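PDB 3MI6: alpha-galactosidase from Lactobacillus brevis, which probably catalyses the hydrolysis of terminal, non-reducing alpha-D-galactose residues in alpha-D-galactosides, as a member of glycoside hydrolase family 36. Local coordinates for residues D[311-316]-D[566-571]; D[318-323]-D[534-539]; D[586-591]-D[725-730]; D[574-579]-D[591-596]. All blocks are in the same frame, centred on the assembly; numbering follows the deposited sequence.

Contact 1: residues D[311-316]-D[566-571]; sequences QMASFY and GYPQAM
Ala313 packs on Pro568: the lone methyl of the helix residue stands as a low bump facing the CB and CG side of the proline ring. The two are modelled closer together than carbons normally sit, so the exact separation is doubtful. One helical turn on, Tyr316 is the larger projection. Its CG lies anti to the carbonyl carbon and beside the backbone N (chi1 -59°). Pro568 CD lies at the edge of the tyrosine ring, near its plane, 4.5 Å from Tyr316 CD2. This is a contact between helix 305-319, which follows the last strand of the N-terminal beta domain, and the loop that carries the chain from helix 553-566 into strand 572-576 of the TIM barrel; it therefore lies at the end of the barrel where strands begin, away from the predicted catalytic residues. The hollow beside the tyrosine is lined by loop atoms of two kinds. Gly566 O lies 3.6 Å from Tyr316 CE2, approaching the ring obliquely. At the root of the same side chain, the selenomethionine Met571 sends an extended chain across the tyrosine at about a right angle, its terminal torsion also anti (chi3 -175°), and lays the methyl CE 3.6 Å from Tyr316 CB. Within the helix, Met312 O sits 3.0 Å above one face of the Tyr316 ring, toward its rim. Leu536 also touches this ring, and Met539 packs on Met571.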
loop_
_atom_site.group_PDB
_atom_site.type_symbol
_atom_site.label_atom_id
_atom_site.label_comp_id
_atom_site.label_asym_id
_atom_site.label_seq_id
_atom_site.Cartn_x
_atom_site.Cartn_y
_atom_site.Cartn_z
ATOM N N GLN D 311 19.641 18.651 -13.819
ATOM C CA GLN D 311 20.754 18.394 -14.729
ATOM C C GLN D 311 20.238 18.241 -16.142
ATOM O O GLN D 311 20.682 18.945 -17.036
ATOM C CB GLN D 311 21.568 17.167 -14.304
ATOM C CG GLN D 311 20.839 15.816 -14.337
ATOM C CD GLN D 311 21.537 14.776 -13.467
ATOM O OE1 GLN D 311 22.159 15.119 -12.459
ATOM N NE2 GLN D 311 21.447 13.514 -13.851
HETATM N N MSE D 312 19.291 17.336 -16.356
HETATM C CA MSE D 312 18.660 17.251 -17.658
HETATM C C MSE D 312 18.261 18.624 -18.187
HETATM O O MSE D 312 18.379 18.873 -19.385
HETATM C CB MSE D 312 17.473 16.311 -17.635
HETATM C CG MSE D 312 17.886 14.877 -17.875
HETATM SE SE MSE D 312 16.515 13.579 -17.441
HETATM C CE MSE D 312 16.662 12.401 -18.988
ATOM N N ALA D 313 17.837 19.524 -17.304
ATOM C CA ALA D 313 17.431 20.858 -17.732
ATOM C C ALA D 313 18.619 21.734 -18.069
ATOM O O ALA D 313 18.543 22.562 -18.966
ATOM C CB ALA D 313 16.561 21.531 -16.692
ATOM N N SER D 314 19.715 21.559 -17.347
ATOM C CA SER D 314 20.950 22.236 -17.714
ATOM C C SER D 314 21.503 21.690 -19.015
ATOM O O SER D 314 22.116 22.412 -19.801
ATOM C CB SER D 314 21.997 22.100 -16.616
ATOM O OG SER D 314 22.132 23.348 -15.965
ATOM N N PHE D 315 21.295 20.398 -19.231
ATOM C CA PHE D 315 21.718 19.801 -20.471
ATOM C C PHE D 315 20.921 20.385 -21.637
ATOM O O PHE D 315 21.501 20.715 -22.675
ATOM C CB PHE D 315 21.590 18.284 -20.430
ATOM C CG PHE D 315 21.704 17.635 -21.781
ATOM C CD1 PHE D 315 22.946 17.345 -22.318
ATOM C CD2 PHE D 315 20.566 17.332 -22.515
ATOM C CE1 PHE D 315 23.063 16.754 -23.563
ATOM C CE2 PHE D 315 20.668 16.740 -23.760
ATOM C CZ PHE D 315 21.930 16.449 -24.291
ATOM N N TYR D 316 19.605 20.532 -21.464
ATOM C CA TYR D 316 18.759 21.028 -22.557
ATOM C C TYR D 316 19.082 22.481 -22.895
ATOM O O TYR D 316 19.060 22.870 -24.056
ATOM C CB TYR D 316 17.257 20.887 -22.262
ATOM C CG TYR D 316 16.759 19.481 -21.998
ATOM C CD1 TYR D 316 17.172 18.409 -22.783
ATOM C CD2 TYR D 316 15.828 19.233 -20.982
ATOM C CE1 TYR D 316 16.702 17.119 -22.541
ATOM C CE2 TYR D 316 15.358 17.958 -20.732
ATOM C CZ TYR D 316 15.796 16.900 -21.510
ATOM O OH TYR D 316 15.329 15.621 -21.255
ATOM N N GLY D 566 10.129 16.848 -16.475
ATOM C CA GLY D 566 10.737 16.650 -17.765
ATOM C C GLY D 566 11.204 17.934 -18.396
ATOM O O GLY D 566 12.057 17.915 -19.282
ATOM N N TYR D 567 10.658 19.056 -17.947
ATOM C CA TYR D 567 10.918 20.312 -18.633
ATOM C C TYR D 567 11.006 21.520 -17.687
ATOM O O TYR D 567 10.119 21.760 -16.884
ATOM C CB TYR D 567 9.872 20.514 -19.747
ATOM C CG TYR D 567 9.621 19.266 -20.595
ATOM C CD1 TYR D 567 10.269 19.076 -21.797
ATOM C CD2 TYR D 567 8.734 18.285 -20.185
ATOM C CE1 TYR D 567 10.033 17.952 -22.568
ATOM C CE2 TYR D 567 8.500 17.163 -20.930
ATOM C CZ TYR D 567 9.150 16.990 -22.121
ATOM O OH TYR D 567 8.915 15.855 -22.881
ATOM N N PRO D 568 12.092 22.294 -17.805
ATOM C CA PRO D 568 12.344 23.496 -17.003
ATOM C C PRO D 568 11.328 24.575 -17.311
ATOM O O PRO D 568 10.807 24.614 -18.412
ATOM C CB PRO D 568 13.713 23.966 -17.483
ATOM C CG PRO D 568 14.243 22.873 -18.403
ATOM C CD PRO D 568 13.086 22.110 -18.880
ATOM N N GLN D 569 11.070 25.461 -16.360
ATOM C CA GLN D 569 10.039 26.484 -16.520
ATOM C C GLN D 569 10.274 27.423 -17.701
ATOM O O GLN D 569 9.337 28.028 -18.207
ATOM C CB GLN D 569 9.881 27.301 -15.236
ATOM C CG GLN D 569 11.077 28.130 -14.892
ATOM C CD GLN D 569 12.128 27.371 -14.125
ATOM O OE1 GLN D 569 12.209 26.149 -14.204
ATOM N NE2 GLN D 569 12.946 28.097 -13.366
ATOM N N ALA D 570 11.524 27.562 -18.125
ATOM C CA ALA D 570 11.838 28.389 -19.283
ATOM C C ALA D 570 10.992 27.988 -20.499
ATOM O O ALA D 570 10.643 28.825 -21.332
ATOM C CB ALA D 570 13.322 28.290 -19.608
HETATM N N MSE D 571 10.649 26.708 -20.568
HETATM C CA MSE D 571 9.932 26.145 -21.699
HETATM C C MSE D 571 8.399 26.308 -21.642
HETATM O O MSE D 571 7.714 26.127 -22.655
HETATM C CB MSE D 571 10.293 24.672 -21.836
HETATM C CG MSE D 571 11.763 24.411 -22.162
HETATM SE SE MSE D 571 12.117 22.497 -22.398
HETATM C CE MSE D 571 14.079 22.551 -22.626
#

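Contact 2: residues D[318-323]-D[534-539]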
loop_
_atom_site.group_PDB
_atom_site.type_symbol
_atom_site.label_atom_id
_atom_site.label_comp_id
_atom_site.label_asym_id
_atom_site.label_seq_id
_atom_site.Cartn_x
_atom_site.Cartn_y
_atom_site.Cartn_z
ATOM N N GLN D 318 21.884 24.122 -22.560
ATOM C CA GLN D 318 23.191 24.349 -23.143
ATOM C C GLN D 318 23.364 23.614 -24.474
ATOM O O GLN D 318 24.115 24.063 -25.339
ATOM C CB GLN D 318 24.294 23.937 -22.163
ATOM C CG GLN D 318 25.702 24.209 -22.673
ATOM C CD GLN D 318 26.779 23.950 -21.633
ATOM O OE1 GLN D 318 27.980 24.009 -21.934
ATOM N NE2 GLN D 318 26.356 23.655 -20.400
ATOM N N HIS D 319 22.647 22.505 -24.647
ATOM C CA HIS D 319 22.943 21.574 -25.731
ATOM C C HIS D 319 21.745 21.098 -26.568
ATOM O O HIS D 319 21.840 20.079 -27.257
ATOM C CB HIS D 319 23.643 20.349 -25.163
ATOM C CG HIS D 319 24.947 20.644 -24.500
ATOM N ND1 HIS D 319 26.038 21.121 -25.188
ATOM C CD2 HIS D 319 25.345 20.490 -23.215
ATOM C CE1 HIS D 319 27.050 21.264 -24.352
ATOM N NE2 HIS D 319 26.655 20.891 -23.148
ATOM N N LEU D 320 20.624 21.816 -26.514
ATOM C CA LEU D 320 19.458 21.419 -27.292
ATOM C C LEU D 320 18.633 22.615 -27.736
ATOM O O LEU D 320 18.260 22.724 -28.894
ATOM C CB LEU D 320 18.581 20.422 -26.519
ATOM C CG LEU D 320 17.269 20.017 -27.212
ATOM C CD1 LEU D 320 17.549 19.152 -28.423
ATOM C CD2 LEU D 320 16.306 19.288 -26.281
ATOM N N VAL D 321 18.348 23.523 -26.820
ATOM C CA VAL D 321 17.449 24.617 -27.148
ATOM C C VAL D 321 18.140 25.500 -28.205
ATOM O O VAL D 321 19.366 25.630 -28.240
ATOM C CB VAL D 321 16.826 25.235 -25.854
ATOM C CG1 VAL D 321 15.997 26.469 -26.165
ATOM C CG2 VAL D 321 15.972 24.212 -25.158
ATOM N N ASN D 322 17.330 26.066 -29.089
ATOM C CA ASN D 322 17.680 27.188 -29.939
ATOM C C ASN D 322 18.537 28.093 -29.058
ATOM O O ASN D 322 18.042 28.657 -28.084
ATOM C CB ASN D 322 16.380 27.807 -30.475
ATOM C CG ASN D 322 16.612 28.981 -31.430
ATOM O OD1 ASN D 322 17.564 29.728 -31.290
ATOM N ND2 ASN D 322 15.702 29.160 -32.384
ATOM N N PRO D 323 19.831 28.238 -29.399
ATOM C CA PRO D 323 20.796 29.112 -28.701
ATOM C C PRO D 323 20.457 30.602 -28.766
ATOM O O PRO D 323 20.928 31.401 -27.957
ATOM C CB PRO D 323 22.103 28.851 -29.450
ATOM C CG PRO D 323 21.926 27.511 -30.054
ATOM C CD PRO D 323 20.484 27.431 -30.439
ATOM N N PHE D 534 4.171 18.950 -26.587
ATOM C CA PHE D 534 5.140 19.499 -25.666
ATOM C C PHE D 534 6.355 18.580 -25.527
ATOM O O PHE D 534 6.403 17.751 -24.603
ATOM C CB PHE D 534 4.472 19.681 -24.303
ATOM C CG PHE D 534 5.199 20.616 -23.397
ATOM C CD1 PHE D 534 6.284 20.187 -22.681
ATOM C CD2 PHE D 534 4.787 21.935 -23.276
ATOM C CE1 PHE D 534 6.950 21.050 -21.861
ATOM C CE2 PHE D 534 5.442 22.813 -22.458
ATOM C CZ PHE D 534 6.529 22.374 -21.742
ATOM N N ASP D 535 7.338 18.728 -26.417
ATOM C CA ASP D 535 8.455 17.793 -26.431
ATOM C C ASP D 535 9.794 18.361 -26.895
ATOM O O ASP D 535 9.862 19.415 -27.488
ATOM C CB ASP D 535 8.092 16.564 -27.249
ATOM C CG ASP D 535 7.820 16.891 -28.696
ATOM O OD1 ASP D 535 8.493 17.793 -29.253
ATOM O OD2 ASP D 535 6.935 16.229 -29.279
ATOM N N LEU D 536 10.869 17.636 -26.612
ATOM C CA LEU D 536 12.213 18.120 -26.899
ATOM C C LEU D 536 12.373 18.428 -28.389
ATOM O O LEU D 536 13.145 19.303 -28.777
ATOM C CB LEU D 536 13.279 17.130 -26.397
ATOM C CG LEU D 536 13.284 16.795 -24.884
ATOM C CD1 LEU D 536 14.162 15.609 -24.593
ATOM C CD2 LEU D 536 13.690 17.956 -23.999
ATOM N N GLY D 537 11.609 17.731 -29.220
ATOM C CA GLY D 537 11.727 17.907 -30.649
ATOM C C GLY D 537 11.441 19.337 -31.042
ATOM O O GLY D 537 12.081 19.883 -31.935
HETATM N N MSE D 538 10.472 19.947 -30.378
HETATM C CA MSE D 538 10.062 21.296 -30.728
HETATM C C MSE D 538 10.891 22.369 -30.031
HETATM O O MSE D 538 11.022 23.470 -30.558
HETATM C CB MSE D 538 8.591 21.486 -30.400
HETATM C CG MSE D 538 7.708 20.449 -31.028
HETATM SE SE MSE D 538 7.293 20.885 -32.897
HETATM C CE MSE D 538 6.362 22.577 -32.616
HETATM N N MSE D 539 11.442 22.045 -28.857
HETATM C CA MSE D 539 12.248 22.988 -28.096
HETATM C C MSE D 539 13.562 23.334 -28.807
HETATM O O MSE D 539 14.149 24.394 -28.567
HETATM C CB MSE D 539 12.566 22.446 -26.694
HETATM C CG MSE D 539 11.352 22.070 -25.837
HETATM SE SE MSE D 539 10.001 23.481 -25.607
HETATM C CE MSE D 539 8.550 22.328 -25.022
#
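Leu320 and Leu536 set their side chains at about a right angle, and one methyl of Leu320 does the touching: Leu320 CD2 lies 3.7 Å from Leu536 CD2 and equally close to its CB. The CG of Leu320 is anti to the backbone N (chi1 176°), and CD2 branches from it toward Leu536. Val321 and Met539, by contrast, lie side by side and point the same way, with Val321 CG2 4.1 Å from Met539 CB. In the backbone next to this pair Val321 CA directs its hydrogen at the carbonyl of Met539, a CA-H...O contact of 3.6 Å between Val321 CA and Met539 O, with 155° at the hydrogen. The short helix 536-539 sits on the connection between TIM-barrel strands 523-526 and 544-546, while 318-323 leaves helix 305-319 on its way to the first barrel strand, 333-335. Farther along, the selenomethionine Met539 bends at chi2 and its far end heads away from Val321; its CE lies 3.7 Å above the centre of the Phe534 ring. Asp535 is the N-cap of the helix: its OD1 takes the N-H of Met538 at 3.1 Å, nearly along the C-O axis of the carboxylate. Both carboxylate oxygens have further partners, OD1 in Ser255 OG and OD2 in Ser225 OG. Asn322 borders the carbonyl of Met539 by its backbone, and its amide is held by Arg324 N and Tyr541 O.

Contact 3: residues D[586-591]-D[725-730]; sequences RITSLK and KDFYTQ
Phe727 has a left-handed backbone conformation at the start of a G1 beta bulge, in which it and Tyr728 both face Gln670, and its ring is turned to meet Arg586. The arginine lays its CD over one face of the ring in a CH-pi contact, 3.7 Å from the Phe727 centroid and 22° off the normal. Its chain bends at chi3, and the guanidinium plane stands 49° from that of the ring. Against the opposite face lies CB of Asp726. Obliquely to the ring come Ile587 O, 3.4 Å from Phe727 CE2, and Thr588 OG1, 3.8 Å from Phe727 CD2. An alanine at Phe727 would probably strip the aliphatic part of Arg586 of its aromatic partner and open a gap beside Thr588. At the other end of the contact, the fully extended Lys591 donates from NZ to Thr729 O at 3.0 Å, with a C=O...N angle of 161°. Together these links bind the TIM barrel, at the loop entering helix 590-597, to strand 728-736 of the C-terminal beta domain. Ser589 OG and Thr729 OG1 both bond to Thr592. The guanidinium forms salt bridges with Asp552 and Glu555 and with Asp726 of the second subunit, so an arginine flanked by carboxylates is likely to stay charged while its hydrocarbon part serves the ring, and the domain junction doubles as a subunit interface.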
loop_
_atom_site.group_PDB
_atom_site.type_symbol
_atom_site.label_atom_id
_atom_site.label_comp_id
_atom_site.label_asym_id
_atom_site.label_seq_id
_atom_site.Cartn_x
_atom_site.Cartn_y
_atom_site.Cartn_z
ATOM N N ARG D 586 -13.980 27.396 -12.563
ATOM C CA ARG D 586 -13.402 27.758 -11.278
ATOM C C ARG D 586 -13.183 29.274 -11.191
ATOM O O ARG D 586 -12.959 29.936 -12.196
ATOM C CB ARG D 586 -12.094 26.990 -11.054
ATOM C CG ARG D 586 -11.267 27.485 -9.893
ATOM C CD ARG D 586 -10.371 26.394 -9.337
ATOM N NE ARG D 586 -11.073 25.122 -9.229
ATOM C CZ ARG D 586 -10.767 24.017 -9.925
ATOM N NH1 ARG D 586 -9.746 23.997 -10.789
ATOM N NH2 ARG D 586 -11.483 22.911 -9.746
ATOM N N ILE D 587 -13.293 29.824 -9.988
ATOM C CA ILE D 587 -13.001 31.230 -9.746
ATOM C C ILE D 587 -11.810 31.242 -8.826
ATOM O O ILE D 587 -11.730 30.427 -7.921
ATOM C CB ILE D 587 -14.160 31.976 -9.026
ATOM C CG1 ILE D 587 -15.447 31.957 -9.853
ATOM C CG2 ILE D 587 -13.759 33.421 -8.700
ATOM C CD1 ILE D 587 -16.627 32.647 -9.156
ATOM N N THR D 588 -10.906 32.189 -9.039
ATOM C CA THR D 588 -9.633 32.217 -8.342
ATOM C C THR D 588 -9.181 33.651 -8.134
ATOM O O THR D 588 -9.471 34.507 -8.947
ATOM C CB THR D 588 -8.596 31.482 -9.193
ATOM O OG1 THR D 588 -8.662 30.071 -8.909
ATOM C CG2 THR D 588 -7.225 31.991 -8.888
ATOM N N SER D 589 -8.465 33.940 -7.063
ATOM C CA SER D 589 -7.997 35.321 -6.891
ATOM C C SER D 589 -7.074 35.737 -8.031
ATOM O O SER D 589 -6.413 34.898 -8.648
ATOM C CB SER D 589 -7.259 35.482 -5.565
ATOM O OG SER D 589 -6.092 34.687 -5.564
ATOM N N LEU D 590 -6.994 37.029 -8.311
ATOM C CA LEU D 590 -6.013 37.476 -9.294
ATOM C C LEU D 590 -4.579 37.242 -8.793
ATOM O O LEU D 590 -3.661 37.011 -9.578
ATOM C CB LEU D 590 -6.253 38.935 -9.657
ATOM C CG LEU D 590 -5.285 39.654 -10.582
ATOM C CD1 LEU D 590 -5.142 38.935 -11.908
ATOM C CD2 LEU D 590 -5.819 41.050 -10.781
ATOM N N LYS D 591 -4.395 37.291 -7.477
ATOM C CA LYS D 591 -3.089 37.043 -6.864
ATOM C C LYS D 591 -2.591 35.624 -7.137
ATOM O O LYS D 591 -1.421 35.415 -7.421
ATOM C CB LYS D 591 -3.152 37.309 -5.357
ATOM C CG LYS D 591 -1.876 36.990 -4.590
ATOM C CD LYS D 591 -2.145 36.836 -3.089
ATOM C CE LYS D 591 -0.822 36.642 -2.334
ATOM N NZ LYS D 591 -0.985 36.302 -0.869
ATOM N N LYS D 725 -11.094 31.735 0.749
ATOM C CA LYS D 725 -9.719 31.445 1.107
ATOM C C LYS D 725 -9.317 30.109 0.501
ATOM O O LYS D 725 -8.398 29.430 0.976
ATOM C CB LYS D 725 -9.520 31.480 2.613
ATOM C CG LYS D 725 -9.673 32.866 3.214
ATOM C CD LYS D 725 -9.203 33.921 2.244
ATOM C CE LYS D 725 -8.393 35.003 2.925
ATOM N NZ LYS D 725 -9.088 36.302 2.891
ATOM N N ASP D 726 -10.023 29.741 -0.567
ATOM C CA ASP D 726 -9.630 28.594 -1.375
ATOM C C ASP D 726 -8.603 29.045 -2.406
ATOM O O ASP D 726 -8.502 30.236 -2.681
ATOM C CB ASP D 726 -10.847 27.942 -2.019
ATOM C CG ASP D 726 -11.657 27.120 -1.023
ATOM O OD1 ASP D 726 -11.115 26.735 0.037
ATOM O OD2 ASP D 726 -12.842 26.851 -1.296
ATOM N N PHE D 727 -7.806 28.115 -2.922
ATOM C CA PHE D 727 -6.791 28.448 -3.916
ATOM C C PHE D 727 -5.915 29.621 -3.447
ATOM O O PHE D 727 -5.868 30.692 -4.077
ATOM C CB PHE D 727 -7.459 28.744 -5.271
ATOM C CG PHE D 727 -8.705 27.935 -5.514
ATOM C CD1 PHE D 727 -8.649 26.551 -5.578
ATOM C CD2 PHE D 727 -9.935 28.554 -5.652
ATOM C CE1 PHE D 727 -9.791 25.803 -5.774
ATOM C CE2 PHE D 727 -11.078 27.803 -5.857
ATOM C CZ PHE D 727 -11.005 26.429 -5.916
ATOM N N TYR D 728 -5.230 29.402 -2.329
ATOM C CA TYR D 728 -4.509 30.467 -1.638
ATOM C C TYR D 728 -3.037 30.332 -1.919
ATOM O O TYR D 728 -2.520 29.218 -2.022
ATOM C CB TYR D 728 -4.728 30.391 -0.126
ATOM C CG TYR D 728 -4.445 31.686 0.599
ATOM C CD1 TYR D 728 -5.450 32.639 0.780
ATOM C CD2 TYR D 728 -3.187 31.964 1.106
ATOM C CE1 TYR D 728 -5.208 33.832 1.449
ATOM C CE2 TYR D 728 -2.930 33.158 1.776
ATOM C CZ TYR D 728 -3.948 34.087 1.945
ATOM O OH TYR D 728 -3.706 35.274 2.607
ATOM N N THR D 729 -2.366 31.472 -2.029
ATOM C CA THR D 729 -0.948 31.477 -2.296
ATOM C C THR D 729 -0.157 32.240 -1.254
ATOM O O THR D 729 -0.505 33.351 -0.879
ATOM C CB THR D 729 -0.648 32.126 -3.633
ATOM O OG1 THR D 729 -1.465 31.523 -4.648
ATOM C CG2 THR D 729 0.829 31.960 -3.955
ATOM N N GLN D 730 0.920 31.624 -0.798
ATOM C CA GLN D 730 1.907 32.277 0.033
ATOM C C GLN D 730 3.245 32.307 -0.720
ATOM O O GLN D 730 3.796 31.268 -1.079
ATOM C CB GLN D 730 2.022 31.532 1.355
ATOM C CG GLN D 730 0.757 31.607 2.184
ATOM C CD GLN D 730 0.501 30.356 3.012
ATOM O OE1 GLN D 730 0.642 29.228 2.537
ATOM N NE2 GLN D 730 0.090 30.554 4.247
#

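Contact 4: residues D[574-579]-D[591-596]; sequences AHVSAV and KTRGAV
Val576, on barrel strand 572-576, sets its two methyls against the nearest turn of helix 590-597. CG2 rests 3.6 Å from Gly594 CA, with the carbonyl O of Arg593 close by, while CG1, anti to the backbone N (chi1 169°), lies 4.0 Å from Arg593 CB. The side chains of Val576 and Arg593 cross at about a right angle, and the far end of the arginine meets Ser577 and Val579. Ser577 takes part through its backbone: its carbonyl O lies 2.7 Å from Arg593 NE and 3.4 Å from Arg593 CD. The bend at chi3 (-61°) is what carries NE to this carbonyl. The serine hydroxyl bonds to Thr551 OG1; the side chains of Ser577 and Asp549, the predicted proton donor, are about 10 Å apart. The walk ends at Val579, whose CB lies over one face of the guanidinium, 3.7 Å from Arg593 NH1, with both methyls spread beside the same nitrogen. An alanine at Arg593 would keep the packing of CB on Val576, but it would probably open a gap beside Val579 and leave the carbonyl of Ser577 without its close nitrogen neighbour. The two segments belong to a beta-alpha-beta unit of the TIM barrel, strand 572-576, helix 590-597 and strand 601-604. Val576 also packs on Leu602 and Tyr604 of the last of these, and Ala574 and Val596 lean on helix 553-566.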
loop_
_atom_site.group_PDB
_atom_site.type_symbol
_atom_site.label_atom_id
_atom_site.label_comp_id
_atom_site.label_asym_id
_atom_site.label_seq_id
_atom_site.Cartn_x
_atom_site.Cartn_y
_atom_site.Cartn_z
ATOM N N ALA D 574 2.798 30.537 -19.743
ATOM C CA ALA D 574 1.712 30.552 -18.772
ATOM C C ALA D 574 1.043 31.917 -18.752
ATOM O O ALA D 574 1.690 32.909 -18.470
ATOM C CB ALA D 574 2.236 30.219 -17.400
ATOM N N HIS D 575 -0.248 31.982 -19.048
ATOM C CA HIS D 575 -0.936 33.273 -19.040
ATOM C C HIS D 575 -1.918 33.407 -17.866
ATOM O O HIS D 575 -2.601 32.461 -17.510
ATOM C CB HIS D 575 -1.684 33.511 -20.356
ATOM C CG HIS D 575 -0.836 33.383 -21.585
ATOM N ND1 HIS D 575 -1.377 33.274 -22.852
ATOM C CD2 HIS D 575 0.508 33.363 -21.751
ATOM C CE1 HIS D 575 -0.406 33.180 -23.742
ATOM N NE2 HIS D 575 0.749 33.234 -23.102
ATOM N N VAL D 576 -1.994 34.592 -17.276
ATOM C CA VAL D 576 -3.046 34.892 -16.317
ATOM C C VAL D 576 -4.351 35.089 -17.068
ATOM O O VAL D 576 -4.440 35.967 -17.922
ATOM C CB VAL D 576 -2.760 36.191 -15.557
ATOM C CG1 VAL D 576 -3.993 36.626 -14.766
ATOM C CG2 VAL D 576 -1.526 36.034 -14.657
ATOM N N SER D 577 -5.365 34.281 -16.756
ATOM C CA SER D 577 -6.611 34.330 -17.522
ATOM C C SER D 577 -7.804 34.859 -16.737
ATOM O O SER D 577 -7.710 35.154 -15.555
ATOM C CB SER D 577 -6.943 32.967 -18.117
ATOM O OG SER D 577 -7.320 32.069 -17.100
ATOM N N ALA D 578 -8.931 34.998 -17.419
ATOM C CA ALA D 578 -10.115 35.562 -16.789
ATOM C C ALA D 578 -10.875 34.519 -15.972
ATOM O O ALA D 578 -10.679 33.312 -16.124
ATOM C CB ALA D 578 -11.025 36.202 -17.836
ATOM N N VAL D 579 -11.775 35.006 -15.131
ATOM C CA VAL D 579 -12.448 34.182 -14.141
ATOM C C VAL D 579 -13.951 34.577 -14.105
ATOM O O VAL D 579 -14.288 35.749 -14.295
ATOM C CB VAL D 579 -11.697 34.369 -12.788
ATOM C CG1 VAL D 579 -12.452 35.276 -11.818
ATOM C CG2 VAL D 579 -11.312 33.027 -12.175
ATOM N N LYS D 591 -4.395 37.291 -7.477
ATOM C CA LYS D 591 -3.089 37.043 -6.864
ATOM C C LYS D 591 -2.591 35.624 -7.137
ATOM O O LYS D 591 -1.421 35.415 -7.421
ATOM C CB LYS D 591 -3.152 37.309 -5.357
ATOM C CG LYS D 591 -1.876 36.990 -4.590
ATOM C CD LYS D 591 -2.145 36.836 -3.089
ATOM C CE LYS D 591 -0.822 36.642 -2.334
ATOM N NZ LYS D 591 -0.985 36.302 -0.869
ATOM N N THR D 592 -3.475 34.646 -7.067
ATOM C CA THR D 592 -3.057 33.275 -7.280
ATOM C C THR D 592 -2.777 32.971 -8.756
ATOM O O THR D 592 -1.728 32.412 -9.082
ATOM C CB THR D 592 -4.084 32.286 -6.702
ATOM O OG1 THR D 592 -4.233 32.519 -5.288
ATOM C CG2 THR D 592 -3.636 30.848 -6.938
ATOM N N ARG D 593 -3.707 33.340 -9.645
ATOM C CA ARG D 593 -3.491 33.220 -11.092
ATOM C C ARG D 593 -2.145 33.819 -11.487
ATOM O O ARG D 593 -1.391 33.219 -12.256
ATOM C CB ARG D 593 -4.617 33.867 -11.915
ATOM C CG ARG D 593 -5.992 33.459 -11.480
ATOM C CD ARG D 593 -7.062 33.743 -12.504
ATOM N NE ARG D 593 -7.235 35.156 -12.872
ATOM C CZ ARG D 593 -8.018 36.031 -12.243
ATOM N NH1 ARG D 593 -8.692 35.682 -11.161
ATOM N NH2 ARG D 593 -8.108 37.275 -12.691
ATOM N N GLY D 594 -1.848 34.999 -10.951
ATOM C CA GLY D 594 -0.559 35.621 -11.167
ATOM C C GLY D 594 0.582 34.750 -10.675
ATOM O O GLY D 594 1.567 34.555 -11.399
ATOM N N ALA D 595 0.430 34.207 -9.459
ATOM C CA ALA D 595 1.514 33.522 -8.745
ATOM C C ALA D 595 1.866 32.130 -9.272
ATOM O O ALA D 595 2.988 31.682 -9.127
ATOM C CB ALA D 595 1.217 33.471 -7.242
ATOM N N VAL D 596 0.903 31.441 -9.865
ATOM C CA VAL D 596 1.186 30.207 -10.601
ATOM C C VAL D 596 1.854 30.515 -11.956
ATOM O O VAL D 596 2.651 29.741 -12.445
ATOM C CB VAL D 596 -0.111 29.384 -10.844
ATOM C CG1 VAL D 596 0.187 28.107 -11.585
ATOM C CG2 VAL D 596 -0.802 29.059 -9.526
#

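In the fold
From the N terminus, the chain leaves the beta domain by helix 305-319, which opens contacts 1 and 2. Contact 2 closes first, at 534-539, and is nested inside the longer loop that contact 1 closes at 566-571; the two touch, joining the helix ahead of the barrel to connections that lead into barrel strands 544-546 and 572-576. Shortly after contact 1, segment 574-579 opens contact 4. Before it closes at 591-596, contact 3 opens at 586-591 and runs on to 725-730, so contacts 3 and 4 cross, share Lys591 and meet on helix 590-597. Contact 4 stays within the barrel, whereas contact 3 ties it to the C-terminal beta domain.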